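Local coordinates for pirin-like protein (Geobacillus kaustophilus, PDB 2P17) that is of unknown function but binds one iron ion per subunit and belongs to the pirin family of the cupin clan, at residues Lys162-Val170 / Leu238-Asn246; Gly186-Gly197 / Ala210-Arg221. All coordinates share one frame; numbering follows the deposited sequence.

In the fold
From the N terminus, strand 3-19 runs beside strand 212-216, and the iron site follows in the N-terminal half at His57 and His99. Contact 1 begins at 162-170, a segment that leads from beside strand 88-92 into strand 167-174, which pairs with the last strand, 235-242, closing a long, strand-rich loop. Contact 2 lies nested inside it: 186-197 turns back through a hairpin of strands 198-201 and 206-209 and pairs with 210-221. Strands 189-196 and 235-242 are neighbours, so the two contacts share one sheet of the C-terminal cupin domain, joined where Tyr193 N meets Leu238 O and His187 NE2 meets Glu243 OE2. Both lie away from the iron.

Contact 1: Lys162-Val170 / Leu238-Asn246; sequences KNIVPVTMV and LLYAGEPVN
Selenomethionine Met169 and Tyr240 lie side by side on one face of an antiparallel strand pair, the methyl CE of Met169 3.7 Å from CE1 of the Tyr240 ring. This is an oblique Met-aromatic contact, SE of Met169 4.9 Å from the ring centroid. Met169 reaches along the ring because its chain is extended, with CG opposite the backbone N (chi1 179°). On the other face, CG2 of Val170 packs on CB of Leu239 at 3.7 Å. Thr168 and Ala241 exchange two backbone hydrogen bonds, as do Val170 and Leu239. Strands 167-174 and 235-242 sit as neighbours in the C-terminal cupin domain of this pirin. Just past the last bridged pair, Val167 and Gly242, Glu243 N donates to Pro166 O (3.0 Å), while Glu243 OE1 rests 3.5 Å from CD of Pro166 and OE2 is held by His187. Asn163 OD1 accepts from Val167 N, the donor above the carbonyl plane rather than on a lone pair, tying the loop to the first residue of the strand. Val63, Tyr65 and Val88 pack on Met169, and Phe191 meets the Tyr240 ring. An alanine at Tyr240 is likely to open a gap beside Phe191 and leave the Met169 methyl without its aromatic neighbour.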
# COMPACT_ATOMS: atom_id res chain seq x y z
N LYS A 162 -11.80 4.28 -7.10
CA LYS A 162 -11.89 3.62 -8.41
C LYS A 162 -10.67 2.74 -8.64
O LYS A 162 -9.52 3.15 -8.39
CB LYS A 162 -12.01 4.65 -9.52
CG LYS A 162 -13.20 5.61 -9.37
CD LYS A 162 -13.12 6.71 -10.41
CE LYS A 162 -14.41 7.51 -10.47
NZ LYS A 162 -14.33 8.52 -11.56
N ASN A 163 -10.91 1.51 -9.07
CA ASN A 163 -9.86 0.56 -9.35
C ASN A 163 -9.96 0.09 -10.80
O ASN A 163 -11.07 -0.02 -11.35
CB ASN A 163 -9.97 -0.69 -8.46
CG ASN A 163 -9.40 -0.51 -7.03
OD1 ASN A 163 -9.46 -1.46 -6.24
ND2 ASN A 163 -8.87 0.66 -6.70
N ILE A 164 -8.81 -0.21 -11.38
CA ILE A 164 -8.74 -1.00 -12.59
C ILE A 164 -8.44 -2.44 -12.14
O ILE A 164 -9.33 -3.29 -12.14
CB ILE A 164 -7.73 -0.39 -13.59
CG1 ILE A 164 -8.29 0.94 -14.12
CG2 ILE A 164 -7.47 -1.34 -14.75
CD1 ILE A 164 -7.28 1.84 -14.77
N VAL A 165 -7.20 -2.73 -11.73
CA VAL A 165 -6.93 -3.98 -11.04
C VAL A 165 -7.56 -3.86 -9.65
O VAL A 165 -7.26 -2.91 -8.93
CB VAL A 165 -5.40 -4.24 -10.89
CG1 VAL A 165 -5.13 -5.37 -9.89
CG2 VAL A 165 -4.78 -4.59 -12.23
N PRO A 166 -8.43 -4.82 -9.27
CA PRO A 166 -8.94 -4.80 -7.90
C PRO A 166 -7.82 -4.88 -6.88
O PRO A 166 -7.02 -5.82 -6.91
CB PRO A 166 -9.83 -6.05 -7.83
CG PRO A 166 -10.25 -6.30 -9.26
CD PRO A 166 -9.01 -5.93 -10.05
N VAL A 167 -7.76 -3.88 -6.00
CA VAL A 167 -6.76 -3.83 -4.94
C VAL A 167 -7.46 -3.53 -3.62
O VAL A 167 -8.25 -2.58 -3.51
CB VAL A 167 -5.69 -2.74 -5.21
CG1 VAL A 167 -4.72 -2.57 -4.02
CG2 VAL A 167 -4.90 -3.08 -6.47
N THR A 168 -7.17 -4.33 -2.61
CA THR A 168 -7.58 -4.04 -1.25
C THR A 168 -6.41 -3.42 -0.51
O THR A 168 -5.33 -4.01 -0.46
CB THR A 168 -8.10 -5.30 -0.56
OG1 THR A 168 -9.39 -5.62 -1.11
CG2 THR A 168 -8.20 -5.11 0.96
N MSE A 169 -6.63 -2.23 0.02
CA MSE A 169 -5.61 -1.51 0.77
C MSE A 169 -6.26 -1.00 2.03
O MSE A 169 -7.22 -0.22 1.97
CB MSE A 169 -5.02 -0.35 -0.03
CG MSE A 169 -3.98 0.43 0.76
SE MSE A 169 -3.36 1.94 -0.32
CE MSE A 169 -2.12 2.72 0.97
N VAL A 170 -5.79 -1.49 3.17
CA VAL A 170 -6.36 -1.13 4.45
C VAL A 170 -5.29 -0.72 5.44
O VAL A 170 -4.18 -1.26 5.43
CB VAL A 170 -7.22 -2.27 5.06
CG1 VAL A 170 -8.41 -2.64 4.16
CG2 VAL A 170 -6.40 -3.49 5.41
N LEU A 238 -0.11 -1.25 7.17
CA LEU A 238 -0.82 -1.20 5.89
C LEU A 238 -0.83 -2.58 5.26
O LEU A 238 0.21 -3.21 5.16
CB LEU A 238 -0.16 -0.19 4.95
CG LEU A 238 -0.25 1.28 5.37
CD1 LEU A 238 0.76 2.08 4.58
CD2 LEU A 238 -1.65 1.82 5.20
N LEU A 239 -2.00 -3.03 4.84
CA LEU A 239 -2.14 -4.30 4.13
C LEU A 239 -2.53 -4.00 2.69
O LEU A 239 -3.47 -3.24 2.43
CB LEU A 239 -3.21 -5.18 4.79
CG LEU A 239 -3.48 -6.59 4.25
CD1 LEU A 239 -3.96 -7.52 5.36
CD2 LEU A 239 -4.51 -6.56 3.11
N TYR A 240 -1.80 -4.63 1.76
CA TYR A 240 -2.04 -4.46 0.33
C TYR A 240 -2.26 -5.83 -0.28
O TYR A 240 -1.44 -6.72 -0.08
CB TYR A 240 -0.81 -3.89 -0.36
CG TYR A 240 -0.29 -2.55 0.10
CD1 TYR A 240 -0.66 -1.38 -0.57
CD2 TYR A 240 0.62 -2.44 1.15
CE1 TYR A 240 -0.12 -0.13 -0.19
CE2 TYR A 240 1.16 -1.20 1.53
CZ TYR A 240 0.77 -0.06 0.86
OH TYR A 240 1.31 1.16 1.23
N ALA A 241 -3.34 -6.01 -1.03
CA ALA A 241 -3.56 -7.28 -1.72
C ALA A 241 -4.33 -7.00 -2.98
O ALA A 241 -5.21 -6.15 -2.99
CB ALA A 241 -4.31 -8.25 -0.83
N GLY A 242 -4.00 -7.69 -4.06
CA GLY A 242 -4.67 -7.40 -5.32
C GLY A 242 -4.84 -8.62 -6.20
O GLY A 242 -4.23 -9.66 -5.97
N GLU A 243 -5.65 -8.45 -7.23
CA GLU A 243 -5.89 -9.52 -8.18
C GLU A 243 -4.75 -9.56 -9.19
O GLU A 243 -4.52 -8.58 -9.90
CB GLU A 243 -7.19 -9.24 -8.90
CG GLU A 243 -7.52 -10.23 -9.98
CD GLU A 243 -8.92 -10.00 -10.50
OE1 GLU A 243 -9.07 -9.15 -11.40
OE2 GLU A 243 -9.85 -10.68 -10.01
N PRO A 244 -4.00 -10.69 -9.26
CA PRO A 244 -2.94 -10.77 -10.26
C PRO A 244 -3.40 -10.53 -11.70
O PRO A 244 -4.50 -10.94 -12.07
CB PRO A 244 -2.41 -12.20 -10.10
CG PRO A 244 -2.68 -12.52 -8.67
CD PRO A 244 -4.04 -11.90 -8.42
N VAL A 245 -2.54 -9.87 -12.47
CA VAL A 245 -2.81 -9.55 -13.88
C VAL A 245 -2.53 -10.78 -14.74
O VAL A 245 -3.25 -11.04 -15.70
CB VAL A 245 -1.98 -8.33 -14.34
CG1 VAL A 245 -2.17 -8.08 -15.82
CG2 VAL A 245 -2.36 -7.10 -13.54
N ASN A 246 -1.51 -11.56 -14.37
CA ASN A 246 -1.16 -12.78 -15.08
C ASN A 246 -0.83 -12.53 -16.56
O ASN A 246 -1.25 -13.28 -17.45
CB ASN A 246 -2.29 -13.82 -14.92
CG ASN A 246 -2.40 -14.34 -13.49
OD1 ASN A 246 -1.40 -14.67 -12.87
ND2 ASN A 246 -3.62 -14.41 -12.98

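Contact 2: Gly186-Gly197 / Ala210-Arg221; sequences GHYNGFLYILEG and AGQALFFSRHNR
Phe191, Leu192 and Tyr193 pair antiparallel with Phe215, Leu214 and Ala213, the strand axes approaching to 4.6 Å, and Leu192 and Leu214 exchange two backbone hydrogen bonds. On one face Phe191 CB sits 3.5 Å from CD1 of Phe215, their rings tilted 38° to each other. The Phe216 ring lies flat over the chain, with CA of Phe191 3.6 Å above its centre and Leu192 CD2 at its edge. Gly190 runs close by this ring, and a CB there would come tight against Phe216 CD2. The pair belongs to the C-terminal cupin domain and bridges strands 235-242 and 3-19; a classic beta bulge sets Leu195 and Glu196 both opposite Arg236. At the far end the Arg218 chain folds back at chi2 and chi3 (both -70°), which brings its guanidinium over the Asn189 amide, the planes 24° apart and stacked. Asn189 ND2 bonds to the carbonyls of Glu35 and Asp37. Two waters lie at the guanidinium edge: one accepts from Arg218 NE at 3.0 Å, the other accepts from Arg218 NH2 and donates to His187 O. Tyr188 CD1 and Arg221 NH1 approach opposite faces of the His187 ring, each offset toward its rim, the Arg221 guanidinium steeply tilted.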
# COMPACT_ATOMS: atom_id res chain seq x y z
N GLY A 186 -9.33 -15.82 -2.52
CA GLY A 186 -8.20 -16.75 -2.56
C GLY A 186 -7.14 -16.46 -3.61
O GLY A 186 -5.95 -16.79 -3.42
N HIS A 187 -7.54 -15.83 -4.71
CA HIS A 187 -6.60 -15.57 -5.79
C HIS A 187 -5.82 -14.27 -5.59
O HIS A 187 -4.87 -13.99 -6.34
CB HIS A 187 -7.31 -15.58 -7.15
CG HIS A 187 -8.24 -14.43 -7.36
ND1 HIS A 187 -9.35 -14.22 -6.57
CD2 HIS A 187 -8.23 -13.43 -8.27
CE1 HIS A 187 -9.98 -13.13 -6.98
NE2 HIS A 187 -9.32 -12.63 -8.01
N TYR A 188 -6.20 -13.46 -4.60
CA TYR A 188 -5.45 -12.22 -4.36
C TYR A 188 -4.04 -12.55 -3.85
O TYR A 188 -3.83 -13.53 -3.13
CB TYR A 188 -6.15 -11.34 -3.33
CG TYR A 188 -7.21 -10.38 -3.84
CD1 TYR A 188 -8.02 -10.70 -4.93
CD2 TYR A 188 -7.41 -9.16 -3.20
CE1 TYR A 188 -9.01 -9.81 -5.36
CE2 TYR A 188 -8.39 -8.26 -3.63
CZ TYR A 188 -9.18 -8.59 -4.71
OH TYR A 188 -10.18 -7.73 -5.13
N ASN A 189 -3.11 -11.68 -4.22
CA ASN A 189 -1.72 -11.79 -3.83
C ASN A 189 -1.41 -10.55 -3.01
O ASN A 189 -1.74 -9.44 -3.42
CB ASN A 189 -0.86 -11.86 -5.10
CG ASN A 189 0.62 -12.09 -4.81
OD1 ASN A 189 1.00 -12.63 -3.77
ND2 ASN A 189 1.47 -11.72 -5.76
N GLY A 190 -0.79 -10.72 -1.85
CA GLY A 190 -0.55 -9.55 -1.01
C GLY A 190 0.46 -9.70 0.10
O GLY A 190 1.16 -10.71 0.22
N PHE A 191 0.51 -8.66 0.91
CA PHE A 191 1.49 -8.55 1.97
C PHE A 191 1.03 -7.42 2.87
O PHE A 191 0.11 -6.67 2.54
CB PHE A 191 2.88 -8.24 1.37
CG PHE A 191 2.95 -6.91 0.67
CD1 PHE A 191 3.31 -5.77 1.39
CD2 PHE A 191 2.58 -6.77 -0.66
CE1 PHE A 191 3.32 -4.52 0.78
CE2 PHE A 191 2.58 -5.53 -1.28
CZ PHE A 191 2.96 -4.41 -0.57
N LEU A 192 1.70 -7.27 4.00
CA LEU A 192 1.48 -6.08 4.83
C LEU A 192 2.81 -5.48 5.23
O LEU A 192 3.83 -6.16 5.22
CB LEU A 192 0.57 -6.38 6.05
CG LEU A 192 1.03 -7.45 7.04
CD1 LEU A 192 2.09 -6.93 8.02
CD2 LEU A 192 -0.16 -8.02 7.81
N TYR A 193 2.80 -4.19 5.56
CA TYR A 193 3.99 -3.51 6.02
C TYR A 193 3.68 -2.84 7.34
O TYR A 193 2.67 -2.14 7.46
CB TYR A 193 4.48 -2.49 4.99
CG TYR A 193 5.68 -1.72 5.47
CD1 TYR A 193 6.93 -2.32 5.51
CD2 TYR A 193 5.55 -0.41 5.94
CE1 TYR A 193 8.04 -1.63 5.97
CE2 TYR A 193 6.66 0.30 6.42
CZ TYR A 193 7.89 -0.33 6.42
OH TYR A 193 9.01 0.34 6.89
N ILE A 194 4.53 -3.05 8.35
CA ILE A 194 4.25 -2.57 9.69
C ILE A 194 4.90 -1.21 9.92
O ILE A 194 6.12 -1.08 9.81
CB ILE A 194 4.69 -3.59 10.77
CG1 ILE A 194 3.99 -4.93 10.52
CG2 ILE A 194 4.33 -3.07 12.15
CD1 ILE A 194 4.52 -6.08 11.37
N LEU A 195 4.07 -0.23 10.26
CA LEU A 195 4.54 1.13 10.52
C LEU A 195 5.01 1.33 11.96
O LEU A 195 5.97 2.07 12.21
CB LEU A 195 3.42 2.14 10.22
CG LEU A 195 2.94 2.17 8.77
CD1 LEU A 195 1.61 2.92 8.66
CD2 LEU A 195 4.00 2.78 7.88
N GLU A 196 4.31 0.69 12.89
CA GLU A 196 4.51 0.94 14.33
C GLU A 196 4.15 -0.33 15.09
O GLU A 196 3.18 -1.00 14.76
CB GLU A 196 3.59 2.09 14.79
CG GLU A 196 3.87 2.66 16.18
CD GLU A 196 2.73 3.56 16.67
OE1 GLU A 196 1.87 3.97 15.84
OE2 GLU A 196 2.67 3.85 17.88
N GLY A 197 4.93 -0.64 16.11
CA GLY A 197 4.60 -1.74 17.01
C GLY A 197 4.96 -3.12 16.49
O GLY A 197 5.87 -3.29 15.68
N ALA A 210 7.66 -3.27 13.42
CA ALA A 210 7.83 -2.10 12.58
C ALA A 210 9.06 -2.20 11.69
O ALA A 210 10.15 -2.59 12.13
CB ALA A 210 7.89 -0.83 13.44
N GLY A 211 8.85 -1.85 10.42
CA GLY A 211 9.91 -1.87 9.43
C GLY A 211 10.01 -3.18 8.67
O GLY A 211 10.92 -3.38 7.87
N GLN A 212 9.05 -4.08 8.92
CA GLN A 212 9.01 -5.36 8.21
C GLN A 212 7.80 -5.47 7.30
O GLN A 212 6.71 -4.97 7.63
CB GLN A 212 9.00 -6.53 9.20
CG GLN A 212 10.22 -6.53 10.12
CD GLN A 212 10.33 -7.80 10.91
OE1 GLN A 212 9.39 -8.20 11.59
NE2 GLN A 212 11.49 -8.46 10.82
N ALA A 213 8.03 -6.14 6.17
CA ALA A 213 6.95 -6.56 5.27
C ALA A 213 6.73 -8.05 5.41
O ALA A 213 7.70 -8.83 5.38
CB ALA A 213 7.28 -6.20 3.84
N LEU A 214 5.47 -8.45 5.58
CA LEU A 214 5.10 -9.86 5.77
C LEU A 214 4.25 -10.28 4.59
O LEU A 214 3.21 -9.67 4.35
CB LEU A 214 4.35 -10.05 7.09
CG LEU A 214 5.20 -10.14 8.36
CD1 LEU A 214 5.87 -8.81 8.70
CD2 LEU A 214 4.33 -10.57 9.52
N PHE A 215 4.72 -11.28 3.85
CA PHE A 215 4.07 -11.69 2.60
C PHE A 215 3.16 -12.87 2.85
O PHE A 215 3.49 -13.75 3.64
CB PHE A 215 5.12 -12.04 1.55
CG PHE A 215 5.94 -10.86 1.14
CD1 PHE A 215 5.57 -10.09 0.04
CD2 PHE A 215 7.05 -10.48 1.89
CE1 PHE A 215 6.32 -8.97 -0.32
CE2 PHE A 215 7.79 -9.36 1.55
CZ PHE A 215 7.44 -8.61 0.44
N PHE A 216 2.03 -12.91 2.14
CA PHE A 216 1.00 -13.91 2.39
C PHE A 216 1.13 -15.12 1.47
O PHE A 216 1.50 -14.99 0.31
CB PHE A 216 -0.42 -13.33 2.22
CG PHE A 216 -0.67 -12.02 2.94
CD1 PHE A 216 0.00 -11.71 4.13
CD2 PHE A 216 -1.61 -11.11 2.44
CE1 PHE A 216 -0.23 -10.50 4.78
CE2 PHE A 216 -1.85 -9.90 3.09
CZ PHE A 216 -1.17 -9.60 4.27
N SER A 217 0.77 -16.29 2.00
CA SER A 217 0.59 -17.49 1.20
C SER A 217 -0.42 -17.25 0.08
O SER A 217 -1.32 -16.43 0.21
CB SER A 217 0.10 -18.65 2.08
OG SER A 217 -1.02 -18.25 2.86
N ARG A 218 -0.26 -18.01 -0.99
CA ARG A 218 -1.17 -17.98 -2.12
C ARG A 218 -2.21 -19.08 -2.02
O ARG A 218 -1.92 -20.15 -1.48
CB ARG A 218 -0.39 -18.15 -3.42
CG ARG A 218 0.66 -17.06 -3.68
CD ARG A 218 0.04 -15.71 -4.02
NE ARG A 218 -0.61 -15.69 -5.33
CZ ARG A 218 -0.01 -15.41 -6.50
NH1 ARG A 218 1.29 -15.15 -6.57
NH2 ARG A 218 -0.72 -15.43 -7.62
N HIS A 219 -3.41 -18.79 -2.52
CA HIS A 219 -4.50 -19.75 -2.48
C HIS A 219 -5.19 -19.80 -3.84
O HIS A 219 -4.67 -19.26 -4.81
CB HIS A 219 -5.42 -19.40 -1.31
CG HIS A 219 -4.70 -19.41 -0.00
ND1 HIS A 219 -4.58 -20.55 0.76
CD2 HIS A 219 -3.96 -18.47 0.62
CE1 HIS A 219 -3.84 -20.30 1.82
NE2 HIS A 219 -3.45 -19.04 1.76
N ASN A 220 -6.32 -20.49 -3.92
CA ASN A 220 -7.02 -20.71 -5.18
C ASN A 220 -8.13 -19.72 -5.41
O ASN A 220 -8.80 -19.30 -4.47
CB ASN A 220 -7.62 -22.12 -5.21
CG ASN A 220 -6.58 -23.20 -5.08
OD1 ASN A 220 -5.71 -23.33 -5.94
ND2 ASN A 220 -6.65 -23.98 -4.01
N ARG A 221 -8.35 -19.37 -6.67
CA ARG A 221 -9.50 -18.54 -7.04
C ARG A 221 -10.78 -19.23 -6.53
O ARG A 221 -10.92 -20.46 -6.60
CB ARG A 221 -9.57 -18.36 -8.55
CG ARG A 221 -10.62 -17.36 -9.03
CD ARG A 221 -10.81 -17.43 -10.54
NE ARG A 221 -11.93 -16.59 -10.96
CZ ARG A 221 -11.86 -15.29 -11.21
NH1 ARG A 221 -10.70 -14.64 -11.11
NH2 ARG A 221 -12.95 -14.62 -11.58
O HOH W 1 -3.32 -16.25 -4.12
O HOH W 2 -3.54 -15.86 -7.76
O HOH W 3 -0.22 -13.61 -1.49